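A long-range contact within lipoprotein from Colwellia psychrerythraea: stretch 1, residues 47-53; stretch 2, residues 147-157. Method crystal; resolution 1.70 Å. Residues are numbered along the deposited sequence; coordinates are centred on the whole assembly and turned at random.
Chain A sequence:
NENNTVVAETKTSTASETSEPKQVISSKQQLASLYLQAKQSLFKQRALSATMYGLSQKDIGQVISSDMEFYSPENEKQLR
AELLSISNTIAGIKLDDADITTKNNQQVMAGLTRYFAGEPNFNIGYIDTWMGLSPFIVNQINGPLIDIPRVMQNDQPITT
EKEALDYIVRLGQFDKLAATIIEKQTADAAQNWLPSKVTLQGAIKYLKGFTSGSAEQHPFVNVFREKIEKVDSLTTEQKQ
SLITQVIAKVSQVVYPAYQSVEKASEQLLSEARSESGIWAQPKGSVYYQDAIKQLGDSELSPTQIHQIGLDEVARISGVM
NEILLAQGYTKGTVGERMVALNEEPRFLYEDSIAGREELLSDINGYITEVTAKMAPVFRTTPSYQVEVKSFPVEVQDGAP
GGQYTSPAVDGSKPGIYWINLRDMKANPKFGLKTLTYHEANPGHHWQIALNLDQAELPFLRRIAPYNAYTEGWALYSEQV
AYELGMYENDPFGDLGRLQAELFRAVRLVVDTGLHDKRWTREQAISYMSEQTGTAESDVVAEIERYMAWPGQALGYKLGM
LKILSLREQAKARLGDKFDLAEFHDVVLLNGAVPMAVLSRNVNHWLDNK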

# COMPACT_ATOMS: atom_id res chain seq x y z
N ALA A 47 16.27 -5.81 -3.96
CA ALA A 47 16.12 -7.09 -4.71
C ALA A 47 14.85 -7.86 -4.31
O ALA A 47 14.28 -8.58 -5.14
CB ALA A 47 17.37 -7.97 -4.55
N LEU A 48 14.34 -7.67 -3.09
CA LEU A 48 13.06 -8.29 -2.70
C LEU A 48 11.86 -7.66 -3.39
O LEU A 48 10.95 -8.36 -3.81
CB LEU A 48 12.88 -8.23 -1.18
CG LEU A 48 13.82 -9.37 -0.76
CD1 LEU A 48 15.04 -9.04 -0.01
CD2 LEU A 48 13.21 -10.72 -0.65
N SER A 49 11.88 -6.35 -3.62
CA SER A 49 10.89 -5.73 -4.52
C SER A 49 10.96 -6.27 -5.95
O SER A 49 9.94 -6.51 -6.60
CB SER A 49 11.03 -4.18 -4.48
OG SER A 49 10.54 -3.73 -3.22
N ALA A 50 12.18 -6.48 -6.46
CA ALA A 50 12.36 -7.09 -7.76
C ALA A 50 11.66 -8.44 -7.76
O ALA A 50 10.88 -8.75 -8.67
CB ALA A 50 13.89 -7.28 -8.07
N THR A 51 11.97 -9.28 -6.76
CA THR A 51 11.25 -10.57 -6.65
C THR A 51 9.70 -10.46 -6.62
O THR A 51 9.00 -11.23 -7.28
CB THR A 51 11.76 -11.34 -5.40
OG1 THR A 51 13.17 -11.56 -5.57
CG2 THR A 51 10.94 -12.68 -5.21
N MET A 52 9.19 -9.48 -5.87
CA MET A 52 7.74 -9.20 -5.76
C MET A 52 7.14 -9.01 -7.15
O MET A 52 6.06 -9.57 -7.47
CB MET A 52 7.52 -7.96 -4.84
CG MET A 52 6.17 -7.75 -4.31
SD MET A 52 6.12 -6.26 -3.21
CE MET A 52 6.67 -5.00 -4.36
N TYR A 53 7.84 -8.28 -8.03
CA TYR A 53 7.32 -8.00 -9.37
C TYR A 53 7.68 -9.05 -10.40
O TYR A 53 7.15 -9.08 -11.54
CB TYR A 53 7.84 -6.66 -9.83
CG TYR A 53 7.06 -5.56 -9.27
CD1 TYR A 53 5.71 -5.48 -9.58
CD2 TYR A 53 7.60 -4.64 -8.45
CE1 TYR A 53 4.94 -4.52 -9.13
CE2 TYR A 53 6.78 -3.61 -7.92
CZ TYR A 53 5.44 -3.61 -8.27
OH TYR A 53 4.49 -2.68 -7.88
N ASP A 147 8.59 -6.82 5.83
CA ASP A 147 8.30 -7.10 4.41
C ASP A 147 9.20 -8.13 3.73
O ASP A 147 8.77 -8.76 2.79
CB ASP A 147 8.25 -5.85 3.55
CG ASP A 147 7.20 -4.84 4.08
OD1 ASP A 147 6.11 -5.29 4.51
OD2 ASP A 147 7.55 -3.66 4.17
N ILE A 148 10.44 -8.23 4.10
CA ILE A 148 11.31 -9.17 3.38
C ILE A 148 10.81 -10.61 3.68
O ILE A 148 10.66 -11.44 2.77
CB ILE A 148 12.75 -8.94 3.76
CG1 ILE A 148 13.27 -7.65 3.10
CG2 ILE A 148 13.68 -10.16 3.36
CD1 ILE A 148 14.59 -7.28 3.71
N PRO A 149 10.47 -10.92 4.95
CA PRO A 149 9.88 -12.29 5.16
C PRO A 149 8.60 -12.51 4.40
O PRO A 149 8.37 -13.58 3.83
CB PRO A 149 9.63 -12.34 6.66
CG PRO A 149 10.64 -11.46 7.22
CD PRO A 149 10.81 -10.29 6.24
N ARG A 150 7.76 -11.48 4.32
CA ARG A 150 6.52 -11.62 3.53
C ARG A 150 6.76 -11.93 2.03
O ARG A 150 6.07 -12.78 1.44
CB ARG A 150 5.58 -10.37 3.71
CG ARG A 150 4.26 -10.44 2.89
CD ARG A 150 2.90 -10.94 3.58
NE ARG A 150 1.70 -10.75 2.67
CZ ARG A 150 0.52 -11.40 2.69
NH1 ARG A 150 0.21 -12.38 3.57
NH2 ARG A 150 -0.37 -11.06 1.77
N VAL A 151 7.70 -11.22 1.43
CA VAL A 151 8.02 -11.43 0.01
C VAL A 151 8.56 -12.85 -0.19
O VAL A 151 8.21 -13.54 -1.15
CB VAL A 151 8.97 -10.37 -0.57
CG1 VAL A 151 9.50 -10.79 -1.99
CG2 VAL A 151 8.28 -8.99 -0.63
N MET A 152 9.48 -13.21 0.70
CA MET A 152 10.12 -14.51 0.59
C MET A 152 9.10 -15.64 0.72
O MET A 152 9.21 -16.65 0.05
CB MET A 152 11.24 -14.65 1.63
CG MET A 152 12.51 -13.82 1.34
SD MET A 152 13.91 -14.04 2.50
CE MET A 152 14.17 -15.85 2.15
N GLN A 153 8.05 -15.46 1.54
CA GLN A 153 7.13 -16.53 1.80
C GLN A 153 6.00 -16.53 0.79
O GLN A 153 5.38 -17.58 0.55
CB GLN A 153 6.58 -16.43 3.23
CG GLN A 153 7.62 -16.69 4.30
CD GLN A 153 7.16 -16.35 5.69
OE1 GLN A 153 5.97 -16.22 5.96
NE2 GLN A 153 8.13 -16.09 6.57
N ASN A 154 5.73 -15.41 0.16
CA ASN A 154 4.61 -15.32 -0.77
C ASN A 154 4.96 -15.25 -2.22
O ASN A 154 4.23 -15.75 -3.06
CB ASN A 154 3.75 -14.10 -0.37
CG ASN A 154 2.96 -14.41 0.87
OD1 ASN A 154 1.93 -15.10 0.80
ND2 ASN A 154 3.51 -14.05 2.02
N ASP A 155 5.96 -14.44 -2.55
CA ASP A 155 6.22 -14.09 -3.92
C ASP A 155 7.41 -14.81 -4.52
O ASP A 155 7.51 -14.93 -5.73
CB ASP A 155 6.50 -12.58 -3.99
CG ASP A 155 5.34 -11.75 -3.46
OD1 ASP A 155 4.21 -11.91 -3.97
OD2 ASP A 155 5.59 -10.89 -2.59
N GLN A 156 8.33 -15.27 -3.70
CA GLN A 156 9.52 -15.92 -4.21
C GLN A 156 9.21 -17.34 -4.67
O GLN A 156 8.71 -18.14 -3.89
CB GLN A 156 10.59 -15.93 -3.12
CG GLN A 156 11.92 -16.45 -3.61
CD GLN A 156 13.10 -16.23 -2.70
OE1 GLN A 156 14.10 -16.98 -2.78
NE2 GLN A 156 13.07 -15.19 -1.94
N PRO A 157 9.50 -17.66 -5.93
CA PRO A 157 9.13 -19.02 -6.38
C PRO A 157 9.98 -20.08 -5.75
O PRO A 157 11.15 -19.86 -5.56
CB PRO A 157 9.43 -18.99 -7.88
CG PRO A 157 10.39 -17.90 -8.06
CD PRO A 157 10.13 -16.87 -7.00

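A helix and a helix with its following loop, 99 or more residues apart at every contact, pack with the N-to-C directions of the helices at 34° and their axes 9.6 Å apart at closest approach. No hydrogen bond crosses between them; the 384 Å² buried here, summed over both sides, rests on van der Waals contact. Backbones come nearest at the C-terminal end, where Met-52 CA lies 5.4 Å from Asp-155 CA; near the other end, Leu-48 CA and Ile-148 CA are 6.4 Å apart.

Stretch 1 presents Leu-48 and Thr-51, whose CA-to-CB bonds point toward stretch 2, while those of Ser-49, Ala-50 and Tyr-53 point away. Leu-48 is the most heavily covered residue. Its chi1 is m (-77°), and chi2 lies between wells at 113°. In this conformation Leu-48 CD1 meets Ile-148 CG2 at 3.8 Å, and Leu-48 CD2 reaches Met-152 CG at 3.7 Å and Val-151 CG1 at 3.9 Å, so the two methyls span a full turn of the partner helix. The CA-to-CB bonds of Ile-148 (m, t) and Met-152 (m, t, p) point sideways to stretch 1, and both side chains touch the leucine.

Val-151 points toward stretch 1 with chi1 t (169°). Val-151 CG1 lies 3.4 Å from Leu-48 O, a tight approach of a methyl to a carbonyl that already accepts the helical bond from Met-52 N (2.9 Å). Val-151 CG1 is also 4.0 Å from Thr-51 CG2, while Val-151 CG2 faces Met-52 SD more loosely at 4.3 Å.

Thr-51 adopts chi1 m (-60°), which divides its two branches. The methyl Thr-51 CG2 faces stretch 2, 3.7 Å from Gln-156 CA and 3.9 Å from Gln-156 CB; Thr-51 OG1 turns back along its own helix to 3.2 Å from Ala-47 O and is hydrogen-bonded elsewhere in the structure. The threonine thus offers carbon to the contact.

Met-52 starts sideways and, with chi1 and chi2 both t, extends until its end leads away from the partner; chi3 is p (59°). Met-52 CG nevertheless passes 3.6 Å from Asp-155 OD2, a contact between methylene and carboxylate oxygen. Asp-155 (chi1 m) points toward stretch 1, and its OD1 is hydrogen-bonded elsewhere in the structure.

Near this end of stretch 2, Val-151 O accepts from Asp-155 N (2.8 Å) and Gln-156 N (3.1 Å). Just before it, Asn-154 ND2 donates to Arg-150 O (2.9 Å), tying that side chain back to its own helix.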